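PDB 4R80: OR486 from Synthetic construct, which has no known natural function, being a de novo designed protein built to adopt the cystatin fold, a curved antiparallel beta sheet packed against a helix. Local coordinates for residues 25-31 with 42-48; 7-11 with 61-66. All blocks are in the same frame, centred on the assembly; numbering follows the deposited sequence.

Contact 1 (25-31 with 42-48); sequences SSKVQVR and VELEITE
This is the first beta hairpin of the designed cystatin fold: edge strand 28-36 runs antiparallel to 39-48, and the N-to-C directions of segments 28-31 and 42-48 make an angle of 141°, their axes 4.6 Å apart at closest. Register is set by Gln29 opposite Glu45, a hydrogen-bonded pair (CA-CA 5.6 Å), and Val30 opposite Leu44, a non-hydrogen-bonded pair (CA-CA 4.3 Å). Glu45 N donates to Gln29 O at 2.9 Å, Arg31 N to Glu43 O at 2.8 Å; the return bond from Gln29 N to Glu45 O is weak at 3.4 Å. On the face covered by helix 4-22, Leu44 (chi1 m) places CD2 3.5 Å from Val28 CG1 and 3.6 Å from Val30 CG2. The other face carries Glu45, its side chain extended (chi1 and chi2 t), beside Arg31. Their salt bridge is long and purely electrostatic, Arg31 NE lying 3.8 Å from Glu45 OE1 with that oxygen well out of the guanidinium plane, while Arg31 CD sits 3.1 Å from Glu45 OE1.

Contact 2 (7-11 with 61-66); sequences EKRRA and KQGNTF
Here the N-terminal part of helix 4-22 packs on the last hairpin of the sheet, a helix-on-sheet contact at the periphery of the molecule. Residues 7-11 are regular helix, with Ala11 N bonded to Glu7 O at 3.0 Å, and one helical face, Glu7, Arg10 and Ala11, meets 61-66. The hairpin reverses through Gly63 and Asn64: Gln62 N to Thr65 O (2.9 Å) and Thr65 N to Gln62 O (3.2 Å) close a two-residue turn in which Gly63 takes a positive phi of 75°. The CA-CB bond of Phe66 points toward the helix, and its ring (chi1 m, chi2 88°) lies against Glu7, Arg10 and Ala11; it has the most surface covered. Ala11 CB lies 4.0 Å from Phe66 CD2, and Glu7 CB 3.8 Å from Phe66 CZ. Arg10 (chi1 m, chi2 t, chi3 p) has its CB over a face of the Phe66 ring, and its guanidinium turns one face to that ring, CZ to CE1 of Phe66 being 3.5 Å. From there Arg10 NH2 bonds to Asn64 O at 2.9 Å, and NH1 weakly to Asn64 OD1 at 3.2 Å. Glu7 OE2 and Lys61 NZ form a long salt bridge of 3.7 Å, while Lys61 NZ also donates to Gly63 O at 2.8 Å. Val59 packs against both Ala11 and Phe66, continuing the apolar layer between helix and antiparallel sheet that is characteristic of the cystatin fold.

Starting from the N terminus, the chain runs through helix 4-22, whose residues 7-11 give contact 2 its first half, then turns into strand 28-36. Contact 1 closes soon after, with ten residues between its segments, within the hairpin of strands 28-36 and 39-48. Only at the end of strand 51-62, and through the turn into strand 65-76, does 61-66 come back to the helix, so contact 2 spans a 49-residue loop that encloses contact 1 entirely. Their centres lie about 20 Å apart on opposite sides of the chain's centre. One contact ties two neighbouring strands together, the other the helix to the sheet's final hairpin, and they touch where Val42 CG2 packs 4.0 Å from Ala11 O.

Contact 1 (25-31 with 42-48)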
ATOM      1  N   SER A  25       9.566   9.710   9.025  1.00 36.64           N
ATOM      2  CA  SER A  25      10.656   9.061   9.740  1.00 45.82           C
ATOM      3  C   SER A  25      10.339   7.592   9.979  1.00 61.39           C
ATOM      4  O   SER A  25      10.427   7.112  11.111  1.00 69.10           O
ATOM      5  CB  SER A  25      10.913   9.769  11.071  1.00 52.54           C
ATOM      6  OG  SER A  25       9.896   9.472  12.013  1.00 57.23           O
ATOM      7  N   SER A  26       9.977   6.884   8.919  1.00 50.50           N
ATOM      8  CA  SER A  26       9.544   5.500   9.062  1.00 39.54           C
ATOM      9  C   SER A  26      10.068   4.584   7.966  1.00 45.41           C
ATOM     10  O   SER A  26      10.216   4.988   6.814  1.00 40.18           O
ATOM     11  CB  SER A  26       8.014   5.438   9.103  1.00 35.17           C
ATOM     12  OG  SER A  26       7.553   4.112   8.938  1.00 49.93           O
ATOM     13  N   LYS A  27      10.351   3.338   8.346  1.00 37.69           N
ATOM     14  CA  LYS A  27      10.687   2.287   7.393  1.00 39.81           C
ATOM     15  C   LYS A  27       9.459   1.443   7.081  1.00 31.56           C
ATOM     16  O   LYS A  27       8.876   0.825   7.970  1.00 31.55           O
ATOM     17  CB  LYS A  27      11.846   1.417   7.893  1.00 49.24           C
ATOM     18  CG  LYS A  27      13.241   1.963   7.568  1.00 46.68           C
ATOM     19  CD  LYS A  27      13.466   3.378   8.069  1.00 52.82           C
ATOM     20  CE  LYS A  27      14.725   3.974   7.468  1.00 53.20           C
ATOM     21  NZ  LYS A  27      14.987   5.351   7.982  1.00 58.78           N
ATOM     22  N   VAL A  28       9.081   1.413   5.809  1.00 27.27           N
ATOM     23  CA  VAL A  28       7.846   0.767   5.387  1.00 24.63           C
ATOM     24  C   VAL A  28       8.126  -0.485   4.564  1.00 30.73           C
ATOM     25  O   VAL A  28       8.807  -0.425   3.541  1.00 36.63           O
ATOM     26  CB  VAL A  28       6.982   1.722   4.548  1.00 21.02           C
ATOM     27  CG1 VAL A  28       5.681   1.048   4.169  1.00 26.88           C
ATOM     28  CG2 VAL A  28       6.717   3.011   5.313  1.00 19.70           C
ATOM     29  N   GLN A  29       7.597  -1.618   5.015  1.00 21.37           N
ATOM     30  CA  GLN A  29       7.734  -2.864   4.270  1.00 27.91           C
ATOM     31  C   GLN A  29       6.381  -3.338   3.745  1.00 23.08           C
ATOM     32  O   GLN A  29       5.361  -3.218   4.424  1.00 16.60           O
ATOM     33  CB  GLN A  29       8.391  -3.947   5.133  1.00 32.93           C
ATOM     34  CG  GLN A  29       7.516  -4.479   6.260  1.00 34.47           C
ATOM     35  CD  GLN A  29       7.877  -5.895   6.667  1.00 41.00           C
ATOM     36  OE1 GLN A  29       8.754  -6.521   6.073  1.00 54.61           O
ATOM     37  NE2 GLN A  29       7.196  -6.408   7.685  1.00 40.06           N
ATOM     38  N   VAL A  30       6.381  -3.864   2.525  1.00 25.60           N
ATOM     39  CA  VAL A  30       5.171  -4.402   1.918  1.00 19.10           C
ATOM     40  C   VAL A  30       5.135  -5.912   2.104  1.00 16.98           C
ATOM     41  O   VAL A  30       6.077  -6.611   1.735  1.00 23.11           O
ATOM     42  CB  VAL A  30       5.101  -4.079   0.414  1.00 22.80           C
ATOM     43  CG1 VAL A  30       3.839  -4.666  -0.197  1.00 20.60           C
ATOM     44  CG2 VAL A  30       5.156  -2.576   0.192  1.00 21.68           C
ATOM     45  N   ARG A  31       4.043  -6.414   2.672  1.00 20.16           N
ATOM     46  CA  ARG A  31       3.959  -7.831   3.001  1.00 18.01           C
ATOM     47  C   ARG A  31       3.151  -8.642   1.997  1.00 11.26           C
ATOM     48  O   ARG A  31       3.419  -9.826   1.795  1.00 16.09           O
ATOM     49  CB  ARG A  31       3.391  -8.029   4.406  1.00 22.14           C
ATOM     50  CG  ARG A  31       4.286  -7.503   5.510  1.00 26.59           C
ATOM     51  CD  ARG A  31       3.813  -7.986   6.868  1.00 30.41           C
ATOM     52  NE  ARG A  31       3.828  -9.444   6.970  1.00 41.16           N
ATOM     53  CZ  ARG A  31       4.891 -10.157   7.329  1.00 44.94           C
ATOM     54  NH1 ARG A  31       6.033  -9.549   7.622  1.00 39.49           N
ATOM     55  NH2 ARG A  31       4.814 -11.479   7.396  1.00 37.67           N
ATOM     56  N   VAL A  42      -2.871  -3.548  -1.167  1.00  9.53           N
ATOM     57  CA  VAL A  42      -1.488  -3.632  -0.717  1.00 11.36           C
ATOM     58  C   VAL A  42      -1.416  -3.554   0.804  1.00 12.46           C
ATOM     59  O   VAL A  42      -1.868  -2.585   1.414  1.00 10.76           O
ATOM     60  CB  VAL A  42      -0.628  -2.511  -1.326  1.00 16.45           C
ATOM     61  CG1 VAL A  42       0.822  -2.665  -0.895  1.00  6.95           C
ATOM     62  CG2 VAL A  42      -0.745  -2.516  -2.841  1.00  9.34           C
ATOM     63  N   GLU A  43      -0.852  -4.595   1.408  1.00 14.96           N
ATOM     64  CA  GLU A  43      -0.699  -4.667   2.853  1.00 15.29           C
ATOM     65  C   GLU A  43       0.716  -4.262   3.247  1.00 11.07           C
ATOM     66  O   GLU A  43       1.691  -4.840   2.768  1.00 15.45           O
ATOM     67  CB  GLU A  43      -0.990  -6.091   3.324  1.00 11.66           C
ATOM     68  CG  GLU A  43      -2.402  -6.558   3.003  1.00 24.83           C
ATOM     69  CD  GLU A  43      -2.635  -8.011   3.362  1.00 43.69           C
ATOM     70  OE1 GLU A  43      -1.988  -8.507   4.308  1.00 41.20           O
ATOM     71  OE2 GLU A  43      -3.455  -8.665   2.682  1.00 39.41           O
ATOM     72  N   LEU A  44       0.827  -3.268   4.125  1.00 13.91           N
ATOM     73  CA  LEU A  44       2.131  -2.787   4.566  1.00 15.06           C
ATOM     74  C   LEU A  44       2.197  -2.777   6.086  1.00 14.78           C
ATOM     75  O   LEU A  44       1.176  -2.670   6.764  1.00 13.95           O
ATOM     76  CB  LEU A  44       2.414  -1.382   4.021  1.00 12.11           C
ATOM     77  CG  LEU A  44       2.214  -1.150   2.521  1.00 11.51           C
ATOM     78  CD1 LEU A  44       0.794  -0.722   2.274  1.00  8.56           C
ATOM     79  CD2 LEU A  44       3.170  -0.103   1.983  1.00 15.40           C
ATOM     80  N   GLU A  45       3.416  -2.890   6.617  1.00 23.39           N
ATOM     81  CA  GLU A  45       3.629  -2.892   8.058  1.00 20.10           C
ATOM     82  C   GLU A  45       4.705  -1.889   8.460  1.00 21.79           C
ATOM     83  O   GLU A  45       5.759  -1.805   7.836  1.00 24.55           O
ATOM     84  CB  GLU A  45       4.017  -4.296   8.536  1.00 20.27           C
ATOM     85  CG  GLU A  45       4.225  -4.410  10.042  1.00 34.09           C
ATOM     86  CD  GLU A  45       4.399  -5.842  10.508  1.00 41.11           C
ATOM     87  OE1 GLU A  45       4.183  -6.759   9.692  1.00 47.28           O
ATOM     88  OE2 GLU A  45       4.749  -6.051  11.686  1.00 53.78           O
ATOM     89  N   ILE A  46       4.423  -1.129   9.517  1.00 38.86           N
ATOM     90  CA  ILE A  46       5.381  -0.191  10.091  1.00 31.32           C
ATOM     91  C   ILE A  46       5.731  -0.596  11.522  1.00 30.92           C
ATOM     92  O   ILE A  46       4.850  -0.915  12.319  1.00 44.07           O
ATOM     93  CB  ILE A  46       4.837   1.255  10.082  1.00 24.35           C
ATOM     94  CG1 ILE A  46       4.532   1.707   8.653  1.00 22.64           C
ATOM     95  CG2 ILE A  46       5.823   2.218  10.722  1.00 35.22           C
ATOM     96  CD1 ILE A  46       4.111   3.153   8.552  1.00 34.33           C
ATOM     97  N   THR A  47       7.023  -0.580  11.844  1.00 32.51           N
ATOM     98  CA  THR A  47       7.478  -0.915  13.190  1.00 38.74           C
ATOM     99  C   THR A  47       8.476   0.124  13.686  1.00 42.99           C
ATOM    100  O   THR A  47       9.659   0.088  13.357  1.00 68.14           O
ATOM    101  CB  THR A  47       8.127  -2.314  13.255  1.00 45.68           C
ATOM    102  OG1 THR A  47       7.164  -3.306  12.880  1.00 43.78           O
ATOM    103  CG2 THR A  47       8.621  -2.609  14.669  1.00 32.41           C
ATOM    104  N   GLU A  48       7.974   1.067  14.483  1.00 50.86           N
ATOM    105  CA  GLU A  48       8.783   2.163  14.996  1.00 54.88           C
ATOM    106  C   GLU A  48       8.291   2.606  16.371  1.00 53.93           C
ATOM    107  O   GLU A  48       7.092   2.556  16.654  1.00 41.27           O
ATOM    108  CB  GLU A  48       8.784   3.356  14.036  1.00 50.76           C
ATOM    109  CG  GLU A  48       7.415   3.973  13.809  1.00 46.71           C
ATOM    110  CD  GLU A  48       7.444   5.096  12.790  1.00 57.30           C
ATOM    111  OE1 GLU A  48       8.546   5.441  12.316  1.00 57.79           O
ATOM    112  OE2 GLU A  48       6.364   5.631  12.460  1.00 69.29           O
TER

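Contact 2 (7-11 with 61-66)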
ATOM      1  N   GLU A   7       1.190  -4.338 -13.109  1.00 17.90           N
ATOM      2  CA  GLU A   7       0.152  -3.567 -12.433  1.00 16.74           C
ATOM      3  C   GLU A   7       0.265  -3.676 -10.918  1.00 21.73           C
ATOM      4  O   GLU A   7      -0.013  -2.718 -10.199  1.00 15.35           O
ATOM      5  CB  GLU A   7      -1.244  -3.991 -12.903  1.00 24.91           C
ATOM      6  CG  GLU A   7      -1.535  -3.673 -14.365  1.00 36.46           C
ATOM      7  CD  GLU A   7      -2.965  -3.999 -14.758  1.00 42.23           C
ATOM      8  OE1 GLU A   7      -3.723  -4.486 -13.897  1.00 31.93           O
ATOM      9  OE2 GLU A   7      -3.331  -3.776 -15.930  1.00 33.39           O
ATOM     10  N   LYS A   8       0.667  -4.848 -10.435  1.00 20.12           N
ATOM     11  CA  LYS A   8       0.896  -5.040  -9.010  1.00 22.09           C
ATOM     12  C   LYS A   8       2.093  -4.221  -8.547  1.00 15.05           C
ATOM     13  O   LYS A   8       2.106  -3.699  -7.434  1.00 14.11           O
ATOM     14  CB  LYS A   8       1.118  -6.516  -8.671  1.00 16.56           C
ATOM     15  CG  LYS A   8      -0.116  -7.391  -8.779  1.00 13.03           C
ATOM     16  CD  LYS A   8       0.246  -8.846  -8.529  1.00 17.67           C
ATOM     17  CE  LYS A   8      -0.976  -9.672  -8.181  1.00 21.28           C
ATOM     18  NZ  LYS A   8      -0.625 -11.097  -7.947  1.00 25.19           N
ATOM     19  N   ARG A   9       3.101  -4.122  -9.405  1.00 10.74           N
ATOM     20  CA  ARG A   9       4.306  -3.368  -9.079  1.00 17.60           C
ATOM     21  C   ARG A   9       4.025  -1.872  -8.946  1.00 14.92           C
ATOM     22  O   ARG A   9       4.459  -1.234  -7.985  1.00  8.90           O
ATOM     23  CB  ARG A   9       5.405  -3.641 -10.112  1.00 21.09           C
ATOM     24  CG  ARG A   9       6.717  -2.929  -9.837  1.00 27.78           C
ATOM     25  CD  ARG A   9       7.555  -2.821 -11.100  1.00 26.00           C
ATOM     26  NE  ARG A   9       6.925  -1.977 -12.109  1.00 34.55           N
ATOM     27  CZ  ARG A   9       7.017  -0.652 -12.141  1.00 43.72           C
ATOM     28  NH1 ARG A   9       7.713  -0.010 -11.213  1.00 40.25           N
ATOM     29  NH2 ARG A   9       6.410   0.032 -13.101  1.00 40.71           N
ATOM     30  N   ARG A  10       3.292  -1.321  -9.909  1.00 14.08           N
ATOM     31  CA  ARG A  10       2.928   0.091  -9.888  1.00 14.69           C
ATOM     32  C   ARG A  10       2.016   0.422  -8.704  1.00 11.68           C
ATOM     33  O   ARG A  10       2.216   1.423  -8.013  1.00 12.65           O
ATOM     34  CB  ARG A  10       2.260   0.492 -11.207  1.00 18.24           C
ATOM     35  CG  ARG A  10       3.190   0.472 -12.411  1.00 17.57           C
ATOM     36  CD  ARG A  10       2.445   0.791 -13.706  1.00 17.44           C
ATOM     37  NE  ARG A  10       1.806   2.104 -13.691  1.00 21.95           N
ATOM     38  CZ  ARG A  10       1.090   2.595 -14.696  1.00 24.65           C
ATOM     39  NH1 ARG A  10       0.912   1.888 -15.804  1.00 24.72           N
ATOM     40  NH2 ARG A  10       0.540   3.797 -14.584  1.00 21.79           N
ATOM     41  N   ALA A  11       1.023  -0.431  -8.468  1.00  9.90           N
ATOM     42  CA  ALA A  11       0.074  -0.215  -7.381  1.00 18.91           C
ATOM     43  C   ALA A  11       0.779  -0.272  -6.036  1.00 15.03           C
ATOM     44  O   ALA A  11       0.458   0.496  -5.130  1.00 12.19           O
ATOM     45  CB  ALA A  11      -1.048  -1.241  -7.434  1.00 15.11           C
ATOM     46  N   LYS A  61      -7.133   1.035 -10.466  1.00 18.03           N
ATOM     47  CA  LYS A  61      -6.696   1.302 -11.831  1.00 20.34           C
ATOM     48  C   LYS A  61      -7.841   1.857 -12.672  1.00 28.90           C
ATOM     49  O   LYS A  61      -8.830   1.166 -12.919  1.00 27.53           O
ATOM     50  CB  LYS A  61      -6.170   0.017 -12.479  1.00 14.81           C
ATOM     51  CG  LYS A  61      -6.003   0.096 -13.992  1.00 16.27           C
ATOM     52  CD  LYS A  61      -5.666  -1.268 -14.587  1.00 27.65           C
ATOM     53  CE  LYS A  61      -5.525  -1.207 -16.106  1.00 25.52           C
ATOM     54  NZ  LYS A  61      -4.449  -0.276 -16.534  1.00 29.72           N
ATOM     55  N   GLN A  62      -7.701   3.103 -13.105  1.00 26.48           N
ATOM     56  CA  GLN A  62      -8.712   3.750 -13.935  1.00 23.43           C
ATOM     57  C   GLN A  62      -8.081   4.150 -15.261  1.00 26.73           C
ATOM     58  O   GLN A  62      -7.384   5.160 -15.346  1.00 25.47           O
ATOM     59  CB  GLN A  62      -9.304   4.972 -13.233  1.00 26.77           C
ATOM     60  CG  GLN A  62     -10.379   5.695 -14.039  1.00 38.22           C
ATOM     61  CD  GLN A  62     -11.665   4.894 -14.166  1.00 52.12           C
ATOM     62  OE1 GLN A  62     -12.603   5.082 -13.392  1.00 52.31           O
ATOM     63  NE2 GLN A  62     -11.717   4.003 -15.151  1.00 38.40           N
ATOM     64  N   GLY A  63      -8.325   3.349 -16.293  1.00 36.26           N
ATOM     65  CA  GLY A  63      -7.655   3.531 -17.566  1.00 27.36           C
ATOM     66  C   GLY A  63      -6.225   3.044 -17.435  1.00 31.42           C
ATOM     67  O   GLY A  63      -5.952   1.854 -17.594  1.00 39.02           O
ATOM     68  N   ASN A  64      -5.311   3.960 -17.138  1.00 32.13           N
ATOM     69  CA  ASN A  64      -3.934   3.582 -16.842  1.00 35.60           C
ATOM     70  C   ASN A  64      -3.339   4.388 -15.689  1.00 37.18           C
ATOM     71  O   ASN A  64      -2.120   4.463 -15.534  1.00 37.37           O
ATOM     72  CB  ASN A  64      -3.044   3.697 -18.077  1.00 28.14           C
ATOM     73  CG  ASN A  64      -1.812   2.817 -17.984  1.00 43.99           C
ATOM     74  OD1 ASN A  64      -1.856   1.732 -17.406  1.00 48.15           O
ATOM     75  ND2 ASN A  64      -0.700   3.299 -18.517  1.00 37.78           N
ATOM     76  N   THR A  65      -4.205   4.995 -14.887  1.00 38.72           N
ATOM     77  CA  THR A  65      -3.760   5.691 -13.687  1.00 33.50           C
ATOM     78  C   THR A  65      -4.034   4.831 -12.462  1.00 28.59           C
ATOM     79  O   THR A  65      -5.087   4.200 -12.361  1.00 24.65           O
ATOM     80  CB  THR A  65      -4.455   7.054 -13.524  1.00 33.77           C
ATOM     81  OG1 THR A  65      -5.855   6.916 -13.792  1.00 37.54           O
ATOM     82  CG2 THR A  65      -3.858   8.074 -14.483  1.00 38.73           C
ATOM     83  N   PHE A  66      -3.083   4.803 -11.537  1.00 23.25           N
ATOM     84  CA  PHE A  66      -3.251   4.055 -10.300  1.00 19.46           C
ATOM     85  C   PHE A  66      -3.420   5.001  -9.120  1.00 17.36           C
ATOM     86  O   PHE A  66      -2.472   5.663  -8.696  1.00 20.60           O
ATOM     87  CB  PHE A  66      -2.066   3.116 -10.076  1.00 14.39           C
ATOM     88  CG  PHE A  66      -2.071   1.912 -10.975  1.00 22.62           C
ATOM     89  CD1 PHE A  66      -1.486   1.966 -12.229  1.00 25.12           C
ATOM     90  CD2 PHE A  66      -2.668   0.731 -10.568  1.00 19.52           C
ATOM     91  CE1 PHE A  66      -1.493   0.860 -13.061  1.00 23.89           C
ATOM     92  CE2 PHE A  66      -2.677  -0.378 -11.394  1.00 24.80           C
ATOM     93  CZ  PHE A  66      -2.089  -0.313 -12.641  1.00 22.02           C
TER